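Local coordinates for SCO1/SenC family lipoprotein (Bacillus anthracis, PDB 4HDE) that probably handles copper through a thioredoxin-like domain, perhaps for cytochrome c oxidase assembly, as its SCO1/SenC relatives do, at residues K57-A62 with K92-T97; Q45-P50 with S151-T156; V72-D77 with T112-D117. All coordinates share one frame; numbering follows the deposited sequence.

All three contacts belong to one thioredoxin-like domain built round a five-stranded mixed sheet. Along the chain the segments run 45-50, 57-62, 72-77, 92-97, 112-117, 151-156, so interaction 2 embraces the other two, whereas interactions 1 and 3 interleave. Interactions 1 and 2 share helix 48-64, have centres about 15 Å apart and touch where F93 CE1 packs at 3.3 Å on P49 O. Interaction 2 joins the helix start, by the cysteine motif, to the loop after strand 146-151; interaction 1 ties it, farther along, to the loop before strand 100-103. Interaction 3, packing helix 108-119 on strand 70-75, has its centre about 22 Å from that of interaction 1 and 17 Å from that of interaction 2.

Interaction 1: residues K57-A62 with K92-T97; sequences KLQKMA and KFTEDT
Q59, in the C-terminal half of helix 48-64, faces an irregular loop whose nearest backbone point is D96, with the two CA atoms 8.7 Å apart, so the side chains must bridge the gap. The helical side contributes Q59 alone. Its chain is almost fully stretched, with CG anti to the backbone N (chi1 178°), and this carries the terminal amide across to the loop, where both ends of the group are used. OE1 takes a hydrogen bond from the hydroxyl of T94, OG1 to OE1 2.8 Å, the donor lying somewhat tilted from the carbonyl plane of the amide. On the other end NE2 donates to the backbone O of D96 at 2.8 Å, with an N-H...O angle of 161°. That acceptor lies close to the plane of the glutamine amide, but NE2 stands above the carbonyl plane of D96, 42° out of it. A second acceptor for NE2 is OD1 of N99, so three bonds settle which way round the buried amide sits. T94 OG1 does double duty: besides donating to Q59 it accepts from the backbone N of D96 at 3.0 Å. The D96 carboxylate lies alongside the amide nitrogen, CG 3.8 Å from Q59 NE2, but its OD1 bonds to S98 OG. W100, on the edge strand 100-103, packs against the side chains of both Q59 and T94. The local motif is an ST turn headed by T94; the Q59 amide bonds to both ends of it, the T94 hydroxyl and the D96 carbonyl, tying helix 48-64 of the thioredoxin-like domain to the connection into that strand.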
ATOM      1  N   LYS A  57       7.022   2.115  10.403  1.00 12.73           N
ATOM      2  CA  LYS A  57       7.999   1.323  11.145  1.00 12.70           C
ATOM      3  C   LYS A  57       8.693   0.361  10.183  1.00 13.53           C
ATOM      4  O   LYS A  57       9.919   0.219  10.216  1.00 13.96           O
ATOM      5  CB  LYS A  57       7.328   0.561  12.283  1.00 13.37           C
ATOM      6  CG  LYS A  57       8.308  -0.271  13.103  1.00 16.61           C
ATOM      7  CD  LYS A  57       7.706  -0.726  14.429  1.00 16.30           C
ATOM      8  CE  LYS A  57       8.618  -1.724  15.132  1.00 18.70           C
ATOM      9  NZ  LYS A  57       9.981  -1.186  15.411  1.00 20.84           N
ATOM     10  N   LEU A  58       7.921  -0.264   9.300  1.00 12.77           N
ATOM     11  CA  LEU A  58       8.475  -1.151   8.288  1.00 12.87           C
ATOM     12  C   LEU A  58       9.422  -0.402   7.359  1.00 13.18           C
ATOM     13  O   LEU A  58      10.478  -0.918   7.002  1.00 12.80           O
ATOM     14  CB  LEU A  58       7.345  -1.809   7.491  1.00 13.31           C
ATOM     15  CG  LEU A  58       7.753  -2.791   6.396  1.00 12.93           C
ATOM     16  CD1 LEU A  58       8.616  -3.907   6.958  1.00 15.23           C
ATOM     17  CD2 LEU A  58       6.503  -3.354   5.756  1.00 15.48           C
ATOM     18  N   GLN A  59       9.048   0.810   6.960  1.00 11.70           N
ATOM     19  CA  GLN A  59       9.885   1.643   6.107  1.00 11.40           C
ATOM     20  C   GLN A  59      11.240   1.908   6.765  1.00 12.65           C
ATOM     21  O   GLN A  59      12.298   1.770   6.142  1.00 13.27           O
ATOM     22  CB  GLN A  59       9.172   2.962   5.800  1.00 12.87           C
ATOM     23  CG  GLN A  59       9.982   3.929   4.950  1.00 13.15           C
ATOM     24  CD  GLN A  59       9.345   5.307   4.833  1.00 12.99           C
ATOM     25  OE1 GLN A  59       8.872   5.878   5.820  1.00 13.00           O
ATOM     26  NE2 GLN A  59       9.375   5.873   3.629  1.00 13.22           N
ATOM     27  N   LYS A  60      11.214   2.285   8.040  1.00 12.36           N
ATOM     28  CA  LYS A  60      12.429   2.594   8.771  1.00 13.52           C
ATOM     29  C   LYS A  60      13.308   1.345   8.925  1.00 13.11           C
ATOM     30  O   LYS A  60      14.532   1.392   8.763  1.00 14.26           O
ATOM     31  CB  LYS A  60      12.066   3.178  10.138  1.00 14.98           C
ATOM     32  CG  LYS A  60      13.210   3.819  10.877  1.00 20.20           C
ATOM     33  CD  LYS A  60      12.751   4.341  12.236  1.00 23.73           C
ATOM     34  CE  LYS A  60      13.400   5.672  12.572  1.00 41.74           C
ATOM     35  NZ  LYS A  60      12.927   6.752  11.661  1.00 42.48           N
HETATM   36  N   MSE A  61      12.681   0.221   9.240  1.00 13.47           N
HETATM   37  CA  MSE A  61      13.421  -1.023   9.431  1.00 15.83           C
HETATM   38  C   MSE A  61      14.053  -1.496   8.128  1.00 14.48           C
HETATM   39  O   MSE A  61      15.188  -1.985   8.118  1.00 14.58           O
HETATM   40  CB  MSE A  61      12.505  -2.097  10.020  1.00 15.80           C
HETATM   41  CG  MSE A  61      12.095  -1.818  11.462  1.00 14.82           C
HETATM   42 SE   MSE A  61      10.833  -3.109  12.188  0.64 19.71          SE
HETATM   43  CE  MSE A  61      12.030  -4.641  12.414  1.00 23.26           C
ATOM     44  N   ALA A  62      13.326  -1.353   7.029  1.00 13.66           N
ATOM     45  CA  ALA A  62      13.863  -1.760   5.734  1.00 13.78           C
ATOM     46  C   ALA A  62      15.071  -0.913   5.362  1.00 13.74           C
ATOM     47  O   ALA A  62      16.076  -1.438   4.869  1.00 15.02           O
ATOM     48  CB  ALA A  62      12.784  -1.683   4.654  1.00 14.58           C
ATOM     49  N   LYS A  92       2.381  13.277   8.953  1.00 17.04           N
ATOM     50  CA  LYS A  92       2.340  12.991  10.379  1.00 19.28           C
ATOM     51  C   LYS A  92       3.214  11.796  10.743  1.00 17.46           C
ATOM     52  O   LYS A  92       3.813  11.746  11.822  1.00 19.02           O
ATOM     53  CB  LYS A  92       0.904  12.726  10.820  1.00 19.20           C
ATOM     54  CG  LYS A  92       0.796  12.285  12.269  1.00 22.14           C
ATOM     55  CD  LYS A  92      -0.645  12.305  12.754  1.00 26.05           C
ATOM     56  CE  LYS A  92      -0.714  11.889  14.213  1.00 26.12           C
ATOM     57  NZ  LYS A  92      -1.770  12.618  14.965  1.00 27.85           N
ATOM     58  N   PHE A  93       3.291  10.840   9.827  1.00 15.39           N
ATOM     59  CA  PHE A  93       3.819   9.511  10.131  1.00 14.19           C
ATOM     60  C   PHE A  93       5.266   9.274   9.760  1.00 16.62           C
ATOM     61  O   PHE A  93       5.900   8.381  10.312  1.00 15.74           O
ATOM     62  CB  PHE A  93       2.955   8.459   9.443  1.00 13.63           C
ATOM     63  CG  PHE A  93       1.522   8.505   9.866  1.00 14.64           C
ATOM     64  CD1 PHE A  93       1.099   7.901  11.039  1.00 16.83           C
ATOM     65  CD2 PHE A  93       0.592   9.192   9.101  1.00 16.02           C
ATOM     66  CE1 PHE A  93      -0.237   7.964  11.422  1.00 18.00           C
ATOM     67  CE2 PHE A  93      -0.734   9.258   9.479  1.00 15.72           C
ATOM     68  CZ  PHE A  93      -1.151   8.645  10.641  1.00 18.75           C
ATOM     69  N   THR A  94       5.763  10.026   8.788  1.00 16.05           N
ATOM     70  CA  THR A  94       7.116   9.818   8.300  1.00 15.10           C
ATOM     71  C   THR A  94       7.675  11.101   7.711  1.00 16.24           C
ATOM     72  O   THR A  94       6.922  11.940   7.226  1.00 17.39           O
ATOM     73  CB  THR A  94       7.183   8.691   7.247  1.00 13.79           C
ATOM     74  OG1 THR A  94       8.552   8.486   6.871  1.00 14.50           O
ATOM     75  CG2 THR A  94       6.360   9.038   6.015  1.00 15.45           C
ATOM     76  N   GLU A  95       8.994  11.242   7.776  1.00 16.81           N
ATOM     77  CA  GLU A  95       9.691  12.346   7.123  1.00 19.76           C
ATOM     78  C   GLU A  95      10.315  11.900   5.805  1.00 22.54           C
ATOM     79  O   GLU A  95      11.023  12.666   5.151  1.00 24.88           O
ATOM     80  CB  GLU A  95      10.766  12.915   8.046  1.00 22.09           C
ATOM     81  CG  GLU A  95      10.189  13.512   9.312  1.00 24.96           C
ATOM     82  CD  GLU A  95      11.215  14.255  10.128  1.00 31.35           C
ATOM     83  OE1 GLU A  95      12.225  13.638  10.520  1.00 32.30           O
ATOM     84  OE2 GLU A  95      11.009  15.460  10.374  1.00 37.67           O
ATOM     85  N   ASP A  96      10.055  10.656   5.420  1.00 16.71           N
ATOM     86  CA  ASP A  96      10.616  10.093   4.204  1.00 16.93           C
ATOM     87  C   ASP A  96       9.506   9.625   3.268  1.00 14.75           C
ATOM     88  O   ASP A  96       8.836   8.633   3.537  1.00 15.69           O
ATOM     89  CB  ASP A  96      11.543   8.925   4.559  1.00 18.09           C
ATOM     90  CG  ASP A  96      12.275   8.357   3.351  1.00 25.37           C
ATOM     91  OD1 ASP A  96      12.170   8.927   2.243  1.00 24.43           O
ATOM     92  OD2 ASP A  96      12.979   7.339   3.520  1.00 29.21           O
ATOM     93  N   THR A  97       9.302  10.343   2.172  1.00 15.63           N
ATOM     94  CA  THR A  97       8.386   9.874   1.140  1.00 16.40           C
ATOM     95  C   THR A  97       9.089   9.647  -0.200  1.00 14.70           C
ATOM     96  O   THR A  97       8.440   9.481  -1.232  1.00 16.08           O
ATOM     97  CB  THR A  97       7.167  10.803   0.966  1.00 16.64           C
ATOM     98  OG1 THR A  97       7.611  12.135   0.696  1.00 20.21           O
ATOM     99  CG2 THR A  97       6.324  10.806   2.233  1.00 20.82           C
TER

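Interaction 2: residues Q45-P50 with S151-T156; sequences QTVCPP and SGISNT
V47 and I153 cross at about a right angle, while P50 lies alongside I153 and points the same way. V47 belongs to the CxxxC motif of the Sco family, ahead of C48, the second cysteine; in relatives this motif binds copper, and here it leads into helix 48-64 of the thioredoxin-like fold. I153 comes from the loop between strand 146-151 and helix 158-169. With CG1 anti to the backbone N (chi1 -172°), the branch carrying CD1 reaches out to the cysteine loop, and that methyl does most of the touching. It rests against V47 CB at 3.7 Å and, in a direction roughly perpendicular to that, against P50 CG at 3.8 Å. The V47 CG1 methyl adds to this, 3.9 Å from I153 CD1. The side-chain contact is apolar and lies near the surface, though CD1 also touches the backbone O of V47; T135 packs against both V47 and I153, and M51 also touches I153. The isoleucine loop is shaped by S151, whose OG accepts from the backbone N atoms of both I153 and S154 in an ST turn and ST motif. Farther along, T156 OG1 donates to the carbonyl O of S151 at 2.8 Å.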
ATOM      1  N   GLN A  45     -11.589   6.833  11.083  1.00 22.24           N
ATOM      2  CA  GLN A  45     -11.649   7.099  12.521  1.00 26.87           C
ATOM      3  C   GLN A  45     -11.144   5.916  13.343  1.00 25.84           C
ATOM      4  O   GLN A  45     -11.146   5.952  14.580  1.00 26.78           O
ATOM      5  CB  GLN A  45     -13.076   7.455  12.931  1.00 35.12           C
ATOM      6  CG  GLN A  45     -13.583   8.733  12.295  1.00 35.45           C
ATOM      7  CD  GLN A  45     -15.030   9.019  12.640  1.00 46.17           C
ATOM      8  OE1 GLN A  45     -15.795   8.111  12.975  1.00 47.78           O
ATOM      9  NE2 GLN A  45     -15.414  10.288  12.564  1.00 51.80           N
ATOM     10  N   THR A  46     -10.701   4.868  12.655  1.00 22.54           N
ATOM     11  CA  THR A  46     -10.218   3.677  13.347  1.00 22.92           C
ATOM     12  C   THR A  46      -8.798   3.245  12.952  1.00 21.15           C
ATOM     13  O   THR A  46      -7.818   3.725  13.518  1.00 22.49           O
ATOM     14  CB  THR A  46     -11.234   2.488  13.259  1.00 22.99           C
ATOM     15  OG1 THR A  46     -11.388   2.068  11.896  1.00 21.58           O
ATOM     16  CG2 THR A  46     -12.601   2.886  13.826  1.00 28.45           C
ATOM     17  N   VAL A  47      -8.681   2.350  11.982  1.00 20.40           N
ATOM     18  CA  VAL A  47      -7.433   1.614  11.828  1.00 19.51           C
ATOM     19  C   VAL A  47      -6.397   2.205  10.879  1.00 17.10           C
ATOM     20  O   VAL A  47      -5.256   1.768  10.892  1.00 16.57           O
ATOM     21  CB  VAL A  47      -7.673   0.143  11.421  1.00 21.81           C
ATOM     22  CG1 VAL A  47      -8.498  -0.573  12.479  1.00 27.02           C
ATOM     23  CG2 VAL A  47      -8.342   0.068  10.059  1.00 22.67           C
ATOM     24  N   CYS A  48      -6.761   3.185  10.057  1.00 16.23           N
ATOM     25  CA  CYS A  48      -5.796   3.656   9.060  1.00 14.35           C
ATOM     26  C   CYS A  48      -4.586   4.388   9.653  1.00 13.56           C
ATOM     27  O   CYS A  48      -3.459   4.183   9.190  1.00 14.20           O
ATOM     28  CB  CYS A  48      -6.469   4.457   7.944  1.00 15.20           C
ATOM     29  SG  CYS A  48      -7.557   3.445   6.881  1.00 17.73           S
ATOM     30  N   PRO A  49      -4.804   5.250  10.665  1.00 14.22           N
ATOM     31  CA  PRO A  49      -3.586   5.847  11.245  1.00 15.04           C
ATOM     32  C   PRO A  49      -2.615   4.817  11.870  1.00 14.52           C
ATOM     33  O   PRO A  49      -1.418   4.885  11.570  1.00 14.84           O
ATOM     34  CB  PRO A  49      -4.144   6.859  12.265  1.00 16.88           C
ATOM     35  CG  PRO A  49      -5.505   7.215  11.709  1.00 16.59           C
ATOM     36  CD  PRO A  49      -6.031   5.918  11.141  1.00 16.20           C
ATOM     37  N   PRO A  50      -3.107   3.859  12.680  1.00 14.13           N
ATOM     38  CA  PRO A  50      -2.134   2.861  13.157  1.00 13.97           C
ATOM     39  C   PRO A  50      -1.537   2.006  12.036  1.00 13.34           C
ATOM     40  O   PRO A  50      -0.360   1.676  12.116  1.00 14.38           O
ATOM     41  CB  PRO A  50      -2.928   2.002  14.141  1.00 16.26           C
ATOM     42  CG  PRO A  50      -4.356   2.398  13.988  1.00 20.48           C
ATOM     43  CD  PRO A  50      -4.404   3.768  13.374  1.00 15.19           C
ATOM     44  N   SER A 151      -0.749  -9.062   8.252  1.00 14.19           N
ATOM     45  CA  SER A 151      -1.619  -8.084   8.895  1.00 15.10           C
ATOM     46  C   SER A 151      -0.938  -6.724   9.038  1.00 14.60           C
ATOM     47  O   SER A 151       0.191  -6.621   9.518  1.00 15.46           O
ATOM     48  CB  SER A 151      -2.099  -8.564  10.260  1.00 16.29           C
ATOM     49  OG  SER A 151      -2.945  -7.581  10.846  1.00 20.06           O
ATOM     50  N   GLY A 152      -1.645  -5.672   8.637  1.00 16.25           N
ATOM     51  CA  GLY A 152      -1.147  -4.322   8.813  1.00 16.16           C
ATOM     52  C   GLY A 152      -1.603  -3.675  10.105  1.00 16.48           C
ATOM     53  O   GLY A 152      -1.241  -2.538  10.386  1.00 19.30           O
ATOM     54  N   ILE A 153      -2.395  -4.388  10.900  1.00 17.30           N
ATOM     55  CA  ILE A 153      -3.022  -3.766  12.059  1.00 21.39           C
ATOM     56  C   ILE A 153      -2.873  -4.572  13.351  1.00 24.31           C
ATOM     57  O   ILE A 153      -2.841  -4.007  14.440  1.00 31.22           O
ATOM     58  CB  ILE A 153      -4.524  -3.462  11.791  1.00 22.83           C
ATOM     59  CG1 ILE A 153      -5.126  -2.646  12.934  1.00 30.89           C
ATOM     60  CG2 ILE A 153      -5.314  -4.745  11.581  1.00 26.37           C
ATOM     61  CD1 ILE A 153      -4.640  -1.212  12.995  1.00 29.55           C
ATOM     62  N   SER A 154      -2.783  -5.888  13.231  1.00 21.97           N
ATOM     63  CA  SER A 154      -2.706  -6.747  14.406  1.00 25.15           C
ATOM     64  C   SER A 154      -1.441  -7.595  14.372  1.00 20.24           C
ATOM     65  O   SER A 154      -1.301  -8.485  13.535  1.00 22.29           O
ATOM     66  CB  SER A 154      -3.941  -7.647  14.482  1.00 29.79           C
ATOM     67  OG  SER A 154      -3.906  -8.468  15.637  1.00 38.79           O
ATOM     68  N   ASN A 155      -0.516  -7.305  15.280  1.00 20.39           N
ATOM     69  CA  ASN A 155       0.738  -8.043  15.349  1.00 18.58           C
ATOM     70  C   ASN A 155       1.453  -8.120  14.002  1.00 16.72           C
ATOM     71  O   ASN A 155       1.835  -9.198  13.555  1.00 19.31           O
ATOM     72  CB  ASN A 155       0.487  -9.449  15.891  1.00 21.03           C
ATOM     73  CG  ASN A 155       1.768 -10.174  16.243  1.00 27.86           C
ATOM     74  OD1 ASN A 155       2.800  -9.549  16.501  1.00 25.39           O
ATOM     75  ND2 ASN A 155       1.708 -11.498  16.260  1.00 26.11           N
ATOM     76  N   THR A 156       1.608  -6.979  13.347  1.00 15.69           N
ATOM     77  CA  THR A 156       2.334  -6.937  12.084  1.00 14.79           C
ATOM     78  C   THR A 156       3.685  -7.657  12.243  1.00 13.93           C
ATOM     79  O   THR A 156       4.468  -7.321  13.133  1.00 14.56           O
ATOM     80  CB  THR A 156       2.546  -5.489  11.633  1.00 16.21           C
ATOM     81  OG1 THR A 156       1.270  -4.865  11.434  1.00 17.59           O
ATOM     82  CG2 THR A 156       3.340  -5.437  10.341  1.00 15.16           C
TER

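Interaction 3: residues V72-D77 with T112-D117; sequences VSFSVD and TKFSKD
F74 carries CG anti to its carbonyl carbon (chi1 -60°), whereas in F114 it stands anti to the backbone N (chi1 179°), and these torsions bring the two rings together between strand and helix. This is sheet-to-helix packing in the core of the thioredoxin-like fold: F74 rises from strand 70-75 of the mixed sheet and F114 reaches in from helix 108-119. The side chains cross at about a right angle. Their ring planes meet obliquely at 56°, with centroids 5.0 Å apart, so the pair is neither a parallel stack nor a T-shaped one. F114 enters over one face of the F74 ring, with CE2 leading, 3.7 Å from F74 CZ and offset toward the rim. On the opposite face of F74 sits V72 CG1, two residues back on the same strand, so the ring is held between the V72 methyl on one side and F114 CE2 on the other. Further phenylalanines extend the cluster: F39 of strand 35-40 meets F74, and F15 and F17 meet F114 edge-to-face. The helix's outer side is charged, K113 and K116 both forming salt bridges with D117. Where the strand ends, S75 heads an ST turn, its OG accepting from the backbone N of D77 at 3.0 Å.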
ATOM      1  N   VAL A  72       3.400   1.757  -1.142  1.00 10.75           N
ATOM      2  CA  VAL A  72       2.268   2.325  -1.865  1.00 11.28           C
ATOM      3  C   VAL A  72       1.016   2.166  -1.029  1.00 11.85           C
ATOM      4  O   VAL A  72       0.698   1.070  -0.580  1.00 13.31           O
ATOM      5  CB  VAL A  72       2.066   1.629  -3.230  1.00 12.23           C
ATOM      6  CG1 VAL A  72       0.822   2.164  -3.950  1.00 14.72           C
ATOM      7  CG2 VAL A  72       3.307   1.793  -4.101  1.00 13.40           C
ATOM      8  N   SER A  73       0.313   3.276  -0.823  1.00 11.42           N
ATOM      9  CA  SER A  73      -0.980   3.256  -0.139  1.00 11.66           C
ATOM     10  C   SER A  73      -2.054   3.737  -1.103  1.00 11.85           C
ATOM     11  O   SER A  73      -1.980   4.862  -1.595  1.00 14.08           O
ATOM     12  CB  SER A  73      -0.967   4.183   1.077  1.00 12.19           C
ATOM     13  OG  SER A  73       0.031   3.788   2.019  1.00 14.07           O
ATOM     14  N   PHE A  74      -3.053   2.905  -1.365  1.00 11.90           N
ATOM     15  CA  PHE A  74      -4.152   3.287  -2.249  1.00 12.45           C
ATOM     16  C   PHE A  74      -5.281   3.869  -1.420  1.00 12.27           C
ATOM     17  O   PHE A  74      -5.735   3.212  -0.477  1.00 13.51           O
ATOM     18  CB  PHE A  74      -4.717   2.075  -3.002  1.00 13.07           C
ATOM     19  CG  PHE A  74      -3.726   1.368  -3.885  1.00 12.54           C
ATOM     20  CD1 PHE A  74      -3.483   1.820  -5.174  1.00 13.36           C
ATOM     21  CD2 PHE A  74      -3.077   0.223  -3.446  1.00 12.99           C
ATOM     22  CE1 PHE A  74      -2.585   1.168  -5.999  1.00 12.94           C
ATOM     23  CE2 PHE A  74      -2.167  -0.439  -4.277  1.00 14.88           C
ATOM     24  CZ  PHE A  74      -1.934   0.037  -5.557  1.00 13.24           C
ATOM     25  N   SER A  75      -5.782   5.050  -1.780  1.00 11.91           N
ATOM     26  CA  SER A  75      -6.965   5.573  -1.108  1.00 12.29           C
ATOM     27  C   SER A  75      -8.224   4.837  -1.551  1.00 13.03           C
ATOM     28  O   SER A  75      -8.478   4.655  -2.752  1.00 13.63           O
ATOM     29  CB  SER A  75      -7.156   7.069  -1.363  1.00 12.78           C
ATOM     30  OG  SER A  75      -8.401   7.498  -0.811  1.00 14.25           O
ATOM     31  N   VAL A  76      -9.023   4.418  -0.573  1.00 12.37           N
ATOM     32  CA  VAL A  76     -10.329   3.838  -0.856  1.00 12.52           C
ATOM     33  C   VAL A  76     -11.452   4.851  -0.678  1.00 13.68           C
ATOM     34  O   VAL A  76     -12.623   4.483  -0.685  1.00 14.50           O
ATOM     35  CB  VAL A  76     -10.598   2.583  -0.008  1.00 13.84           C
ATOM     36  CG1 VAL A  76      -9.561   1.508  -0.324  1.00 16.13           C
ATOM     37  CG2 VAL A  76     -10.595   2.921   1.481  1.00 15.79           C
ATOM     38  N   ASP A  77     -11.102   6.122  -0.535  1.00 13.95           N
ATOM     39  CA  ASP A  77     -12.104   7.182  -0.497  1.00 13.31           C
ATOM     40  C   ASP A  77     -11.688   8.328  -1.421  1.00 14.47           C
ATOM     41  O   ASP A  77     -11.528   9.456  -0.975  1.00 14.15           O
ATOM     42  CB  ASP A  77     -12.276   7.675   0.945  1.00 14.18           C
ATOM     43  CG  ASP A  77     -13.516   8.527   1.141  1.00 16.25           C
ATOM     44  OD1 ASP A  77     -14.450   8.456   0.308  1.00 16.34           O
ATOM     45  OD2 ASP A  77     -13.561   9.259   2.149  1.00 17.19           O
ATOM     46  N   THR A 112     -12.852   0.094  -6.147  1.00 14.79           N
ATOM     47  CA  THR A 112     -13.588  -1.074  -5.682  1.00 16.06           C
ATOM     48  C   THR A 112     -13.268  -2.289  -6.559  1.00 16.64           C
ATOM     49  O   THR A 112     -12.991  -3.384  -6.057  1.00 16.79           O
ATOM     50  CB  THR A 112     -15.100  -0.800  -5.671  1.00 17.32           C
ATOM     51  OG1 THR A 112     -15.373   0.244  -4.728  1.00 17.52           O
ATOM     52  CG2 THR A 112     -15.880  -2.055  -5.291  1.00 19.14           C
ATOM     53  N   LYS A 113     -13.286  -2.092  -7.871  1.00 15.38           N
ATOM     54  CA  LYS A 113     -12.983  -3.170  -8.799  1.00 15.36           C
ATOM     55  C   LYS A 113     -11.513  -3.570  -8.681  1.00 15.44           C
ATOM     56  O   LYS A 113     -11.184  -4.753  -8.684  1.00 16.44           O
ATOM     57  CB  LYS A 113     -13.304  -2.759 -10.239  1.00 18.69           C
ATOM     58  CG  LYS A 113     -13.102  -3.872 -11.254  1.00 21.38           C
ATOM     59  CD  LYS A 113     -13.181  -3.348 -12.676  1.00 22.80           C
ATOM     60  CE  LYS A 113     -12.878  -4.446 -13.685  1.00 24.02           C
ATOM     61  NZ  LYS A 113     -11.513  -5.023 -13.481  1.00 29.30           N
ATOM     62  N   PHE A 114     -10.635  -2.579  -8.569  1.00 15.79           N
ATOM     63  CA  PHE A 114      -9.196  -2.821  -8.498  1.00 15.43           C
ATOM     64  C   PHE A 114      -8.857  -3.655  -7.263  1.00 14.47           C
ATOM     65  O   PHE A 114      -8.103  -4.624  -7.339  1.00 15.85           O
ATOM     66  CB  PHE A 114      -8.473  -1.468  -8.477  1.00 15.54           C
ATOM     67  CG  PHE A 114      -6.971  -1.562  -8.371  1.00 14.67           C
ATOM     68  CD1 PHE A 114      -6.188  -1.707  -9.508  1.00 15.51           C
ATOM     69  CD2 PHE A 114      -6.340  -1.462  -7.144  1.00 13.51           C
ATOM     70  CE1 PHE A 114      -4.801  -1.765  -9.410  1.00 15.25           C
ATOM     71  CE2 PHE A 114      -4.955  -1.514  -7.044  1.00 14.44           C
ATOM     72  CZ  PHE A 114      -4.190  -1.673  -8.182  1.00 15.15           C
ATOM     73  N   SER A 115      -9.417  -3.280  -6.121  1.00 14.60           N
ATOM     74  CA  SER A 115      -9.185  -4.023  -4.887  1.00 15.84           C
ATOM     75  C   SER A 115      -9.730  -5.457  -4.969  1.00 16.74           C
ATOM     76  O   SER A 115      -9.070  -6.410  -4.532  1.00 17.00           O
ATOM     77  CB  SER A 115      -9.799  -3.267  -3.707  1.00 15.87           C
ATOM     78  OG  SER A 115      -9.566  -3.939  -2.479  1.00 18.68           O
ATOM     79  N   LYS A 116     -10.916  -5.613  -5.556  1.00 16.60           N
ATOM     80  CA  LYS A 116     -11.530  -6.926  -5.726  1.00 19.78           C
ATOM     81  C   LYS A 116     -10.695  -7.831  -6.631  1.00 18.88           C
ATOM     82  O   LYS A 116     -10.432  -8.988  -6.298  1.00 23.70           O
ATOM     83  CB  LYS A 116     -12.944  -6.781  -6.307  1.00 22.26           C
ATOM     84  CG  LYS A 116     -13.565  -8.074  -6.824  1.00 23.02           C
ATOM     85  CD  LYS A 116     -14.983  -7.857  -7.367  1.00 27.44           C
ATOM     86  CE  LYS A 116     -14.988  -7.151  -8.723  1.00 30.67           C
ATOM     87  NZ  LYS A 116     -14.708  -8.069  -9.871  1.00 32.11           N
ATOM     88  N   ASP A 117     -10.283  -7.302  -7.777  1.00 17.21           N
ATOM     89  CA  ASP A 117      -9.701  -8.128  -8.824  1.00 18.14           C
ATOM     90  C   ASP A 117      -8.230  -8.432  -8.608  1.00 18.82           C
ATOM     91  O   ASP A 117      -7.734  -9.471  -9.054  1.00 22.36           O
ATOM     92  CB  ASP A 117      -9.907  -7.474 -10.193  1.00 22.21           C
ATOM     93  CG  ASP A 117     -11.325  -7.628 -10.699  1.00 27.27           C
ATOM     94  OD1 ASP A 117     -12.107  -8.348 -10.046  1.00 28.83           O
ATOM     95  OD2 ASP A 117     -11.656  -7.045 -11.754  1.00 33.02           O
TER